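Local structure of Myo-inositol 2-dehydrogenase (Lactobacillus plantarum WCFS1, 3CEA) at residues N97-K102 with T299-D304. The protein probably catalyses the NAD-dependent oxidation of myo-inositol to scyllo-inosose, as a member of the GFO/IDH/MocA oxidoreductase family. Sequence-based numbering, arbitrary orientation.
With NAD (nicotinamide-adenine-dinucleotide), chain E.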
loop_
_atom_site.group_PDB
_atom_site.type_symbol
_atom_site.label_atom_id
_atom_site.label_comp_id
_atom_site.label_asym_id
_atom_site.label_seq_id
_atom_site.Cartn_x
_atom_site.Cartn_y
_atom_site.Cartn_z
ATOM N N ASN A 97 43.491 1.111 -14.842
ATOM C CA ASN A 97 42.075 1.034 -15.168
ATOM C C ASN A 97 41.323 1.904 -14.174
ATOM O O ASN A 97 41.633 1.900 -12.983
ATOM C CB ASN A 97 41.583 -0.414 -15.110
ATOM C CG ASN A 97 42.299 -1.313 -16.103
ATOM O OD1 ASN A 97 41.950 -1.358 -17.285
ATOM N ND2 ASN A 97 43.307 -2.036 -15.626
ATOM N N VAL A 98 40.345 2.660 -14.663
ATOM C CA VAL A 98 39.704 3.690 -13.850
ATOM C C VAL A 98 38.201 3.479 -13.685
ATOM O O VAL A 98 37.463 3.352 -14.666
ATOM C CB VAL A 98 39.966 5.118 -14.417
ATOM C CG1 VAL A 98 39.261 6.175 -13.579
ATOM C CG2 VAL A 98 41.456 5.411 -14.486
ATOM N N PHE A 99 37.768 3.433 -12.427
ATOM C CA PHE A 99 36.364 3.578 -12.082
ATOM C C PHE A 99 36.184 4.958 -11.463
ATOM O O PHE A 99 36.648 5.216 -10.351
ATOM C CB PHE A 99 35.925 2.485 -11.105
ATOM C CG PHE A 99 34.458 2.529 -10.758
ATOM C CD1 PHE A 99 33.990 3.361 -9.738
ATOM C CD2 PHE A 99 33.547 1.730 -11.442
ATOM C CE1 PHE A 99 32.639 3.405 -9.412
ATOM C CE2 PHE A 99 32.191 1.763 -11.120
ATOM C CZ PHE A 99 31.736 2.604 -10.104
ATOM N N CYS A 100 35.521 5.845 -12.196
ATOM C CA CYS A 100 35.267 7.198 -11.718
ATOM C C CYS A 100 33.790 7.377 -11.402
ATOM O O CYS A 100 32.925 6.988 -12.193
ATOM C CB CYS A 100 35.716 8.226 -12.761
ATOM S SG CYS A 100 35.761 9.936 -12.175
ATOM N N GLU A 101 33.504 7.964 -10.244
ATOM C CA GLU A 101 32.131 8.275 -9.864
ATOM C C GLU A 101 31.520 9.357 -10.742
ATOM O O GLU A 101 32.234 10.133 -11.382
ATOM C CB GLU A 101 32.038 8.681 -8.387
ATOM C CG GLU A 101 31.733 7.525 -7.433
ATOM C CD GLU A 101 30.415 6.810 -7.738
ATOM O OE1 GLU A 101 29.548 7.382 -8.437
ATOM O OE2 GLU A 101 30.241 5.668 -7.262
ATOM N N LYS A 102 30.190 9.385 -10.775
ATOM C CA LYS A 102 29.443 10.387 -11.524
ATOM C C LYS A 102 29.457 11.717 -10.760
ATOM O O LYS A 102 29.580 11.718 -9.534
ATOM C CB LYS A 102 28.005 9.898 -11.768
ATOM C CG LYS A 102 27.119 9.830 -10.522
ATOM C CD LYS A 102 26.317 11.114 -10.359
ATOM C CE LYS A 102 26.135 11.489 -8.898
ATOM N NZ LYS A 102 25.237 12.665 -8.733
ATOM N N THR A 299 27.421 -2.378 -5.012
ATOM C CA THR A 299 28.246 -3.576 -4.952
ATOM C C THR A 299 28.314 -4.229 -6.331
ATOM O O THR A 299 29.402 -4.504 -6.835
ATOM C CB THR A 299 27.719 -4.565 -3.888
ATOM O OG1 THR A 299 27.779 -3.946 -2.599
ATOM C CG2 THR A 299 28.549 -5.843 -3.856
ATOM N N ASP A 300 27.150 -4.443 -6.943
ATOM C CA ASP A 300 27.065 -5.114 -8.239
ATOM C C ASP A 300 27.803 -4.382 -9.369
ATOM O O ASP A 300 28.405 -5.031 -10.234
ATOM C CB ASP A 300 25.602 -5.391 -8.616
ATOM C CG ASP A 300 24.966 -6.491 -7.757
ATOM O OD1 ASP A 300 25.694 -7.200 -7.025
ATOM O OD2 ASP A 300 23.726 -6.654 -7.818
ATOM N N GLU A 301 27.771 -3.048 -9.353
ATOM C CA GLU A 301 28.457 -2.249 -10.381
ATOM C C GLU A 301 29.977 -2.306 -10.256
ATOM O O GLU A 301 30.684 -2.363 -11.265
ATOM C CB GLU A 301 27.980 -0.790 -10.387
ATOM C CG GLU A 301 28.467 0.056 -9.220
ATOM C CD GLU A 301 28.358 1.544 -9.472
ATOM O OE1 GLU A 301 28.111 1.952 -10.628
ATOM O OE2 GLU A 301 28.531 2.310 -8.502
ATOM N N VAL A 302 30.470 -2.279 -9.018
ATOM C CA VAL A 302 31.905 -2.354 -8.751
ATOM C C VAL A 302 32.424 -3.748 -9.097
ATOM O O VAL A 302 33.515 -3.888 -9.654
ATOM C CB VAL A 302 32.243 -1.952 -7.291
ATOM C CG1 VAL A 302 33.681 -2.312 -6.934
ATOM C CG2 VAL A 302 32.014 -0.460 -7.093
ATOM N N GLN A 303 31.625 -4.767 -8.783
ATOM C CA GLN A 303 31.929 -6.139 -9.173
ATOM C C GLN A 303 31.985 -6.270 -10.696
ATOM O O GLN A 303 32.865 -6.948 -11.229
ATOM C CB GLN A 303 30.902 -7.114 -8.589
ATOM C CG GLN A 303 31.230 -8.591 -8.826
ATOM C CD GLN A 303 32.429 -9.059 -8.022
ATOM O OE1 GLN A 303 32.378 -9.134 -6.794
ATOM N NE2 GLN A 303 33.517 -9.379 -8.716
ATOM N N ASP A 304 31.050 -5.616 -11.383
ATOM C CA ASP A 304 31.016 -5.613 -12.844
ATOM C C ASP A 304 32.279 -4.974 -13.425
ATOM O O ASP A 304 32.839 -5.478 -14.402
ATOM C CB ASP A 304 29.761 -4.900 -13.362
ATOM C CG ASP A 304 29.639 -4.948 -14.882
ATOM O OD1 ASP A 304 29.695 -6.058 -15.461
ATOM O OD2 ASP A 304 29.477 -3.872 -15.497
HETATM P PA NAD E . 32.467 13.723 0.320
HETATM O O1A NAD E . 31.612 13.125 1.371
HETATM O O2A NAD E . 32.670 15.173 0.534
HETATM O O5B NAD E . 33.866 12.929 0.265
HETATM C C5B NAD E . 34.951 13.421 -0.495
HETATM C C4B NAD E . 36.232 12.691 -0.099
HETATM O O4B NAD E . 37.263 12.947 -1.038
HETATM C C3B NAD E . 36.749 13.133 1.260
HETATM O O3B NAD E . 37.069 11.977 1.992
HETATM C C2B NAD E . 38.001 13.935 0.961
HETATM O O2B NAD E . 39.005 13.753 1.935
HETATM C C1B NAD E . 38.439 13.399 -0.392
HETATM N N9A NAD E . 39.111 14.436 -1.199
HETATM C C8A NAD E . 38.634 15.688 -1.501
HETATM N N7A NAD E . 39.546 16.329 -2.267
HETATM C C5A NAD E . 40.601 15.505 -2.454
HETATM C C6A NAD E . 41.796 15.661 -3.148
HETATM N N6A NAD E . 41.941 16.687 -3.979
HETATM N N1A NAD E . 42.710 14.622 -3.167
HETATM C C2A NAD E . 42.438 13.438 -2.501
HETATM N N3A NAD E . 41.247 13.290 -1.812
HETATM C C4A NAD E . 40.343 14.308 -1.789
HETATM O O3 NAD E . 31.822 13.475 -1.135
HETATM P PN NAD E . 30.948 12.162 -1.468
HETATM O O1N NAD E . 31.587 10.977 -0.845
HETATM O O2N NAD E . 29.538 12.494 -1.184
HETATM O O5D NAD E . 31.051 12.016 -3.065
HETATM C C5D NAD E . 32.267 12.071 -3.774
HETATM C C4D NAD E . 31.951 11.884 -5.255
HETATM O O4D NAD E . 31.000 10.848 -5.423
HETATM C C3D NAD E . 31.370 13.146 -5.876
HETATM O O3D NAD E . 32.066 13.432 -7.067
HETATM C C2D NAD E . 29.922 12.801 -6.167
HETATM O O2D NAD E . 29.482 13.351 -7.384
HETATM C C1D NAD E . 29.904 11.279 -6.211
HETATM N N1N NAD E . 28.631 10.730 -5.702
HETATM C C2N NAD E . 27.952 9.817 -6.467
HETATM C C3N NAD E . 26.741 9.278 -6.020
HETATM C C7N NAD E . 26.076 8.153 -6.762
HETATM O O7N NAD E . 24.699 7.941 -6.558
HETATM N N7N NAD E . 26.789 7.384 -7.590
HETATM C C4N NAD E . 26.228 9.677 -4.788
HETATM C C5N NAD E . 26.923 10.606 -4.017
HETATM C C6N NAD E . 28.128 11.126 -4.486
#
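With CG anti to the backbone N (chi1 -177°), the ring of Phe-99 reaches toward helix 295-311, where Glu-301, its CG set between backbone N and carbonyl carbon (chi1 73°) and the chain extended beyond, comes across to meet it. The carboxylate stands at the ring edge, OE2 3.6 Å from CZ, its plane nearly perpendicular (89°) to the ring. Val-302 CG2 approaches the same CZ obliquely, at 4.3 Å. Phe-305, further along the same helix, meets the ring edge-to-face, and Phe-76 of the neighbouring strand 74-77 also packs against it. Strand 97-100 is the fifth strand of the parallel Rossmann sheet, and the loop at its C-terminal end carries Glu-101 and Lys-102 to the nicotinamide half of NAD. There Glu-101 OE1 accepts two bonds, from the carboxamide N7N of NAD at 2.9 Å and from Lys-102 N at 3.1 Å, while OE2 is hydrogen-bonded to His-23 NE2. With an alanine here, His-23, the carboxamide and Lys-102 N would probably all be left without their carboxylate partner. Glu-301 OE2 lies 4.0 Å from Glu-101 OE2, the two side chains crossing at about a right angle. Beyond them, the ribose O2D of NAD donates to Lys-102 O at 2.7 Å.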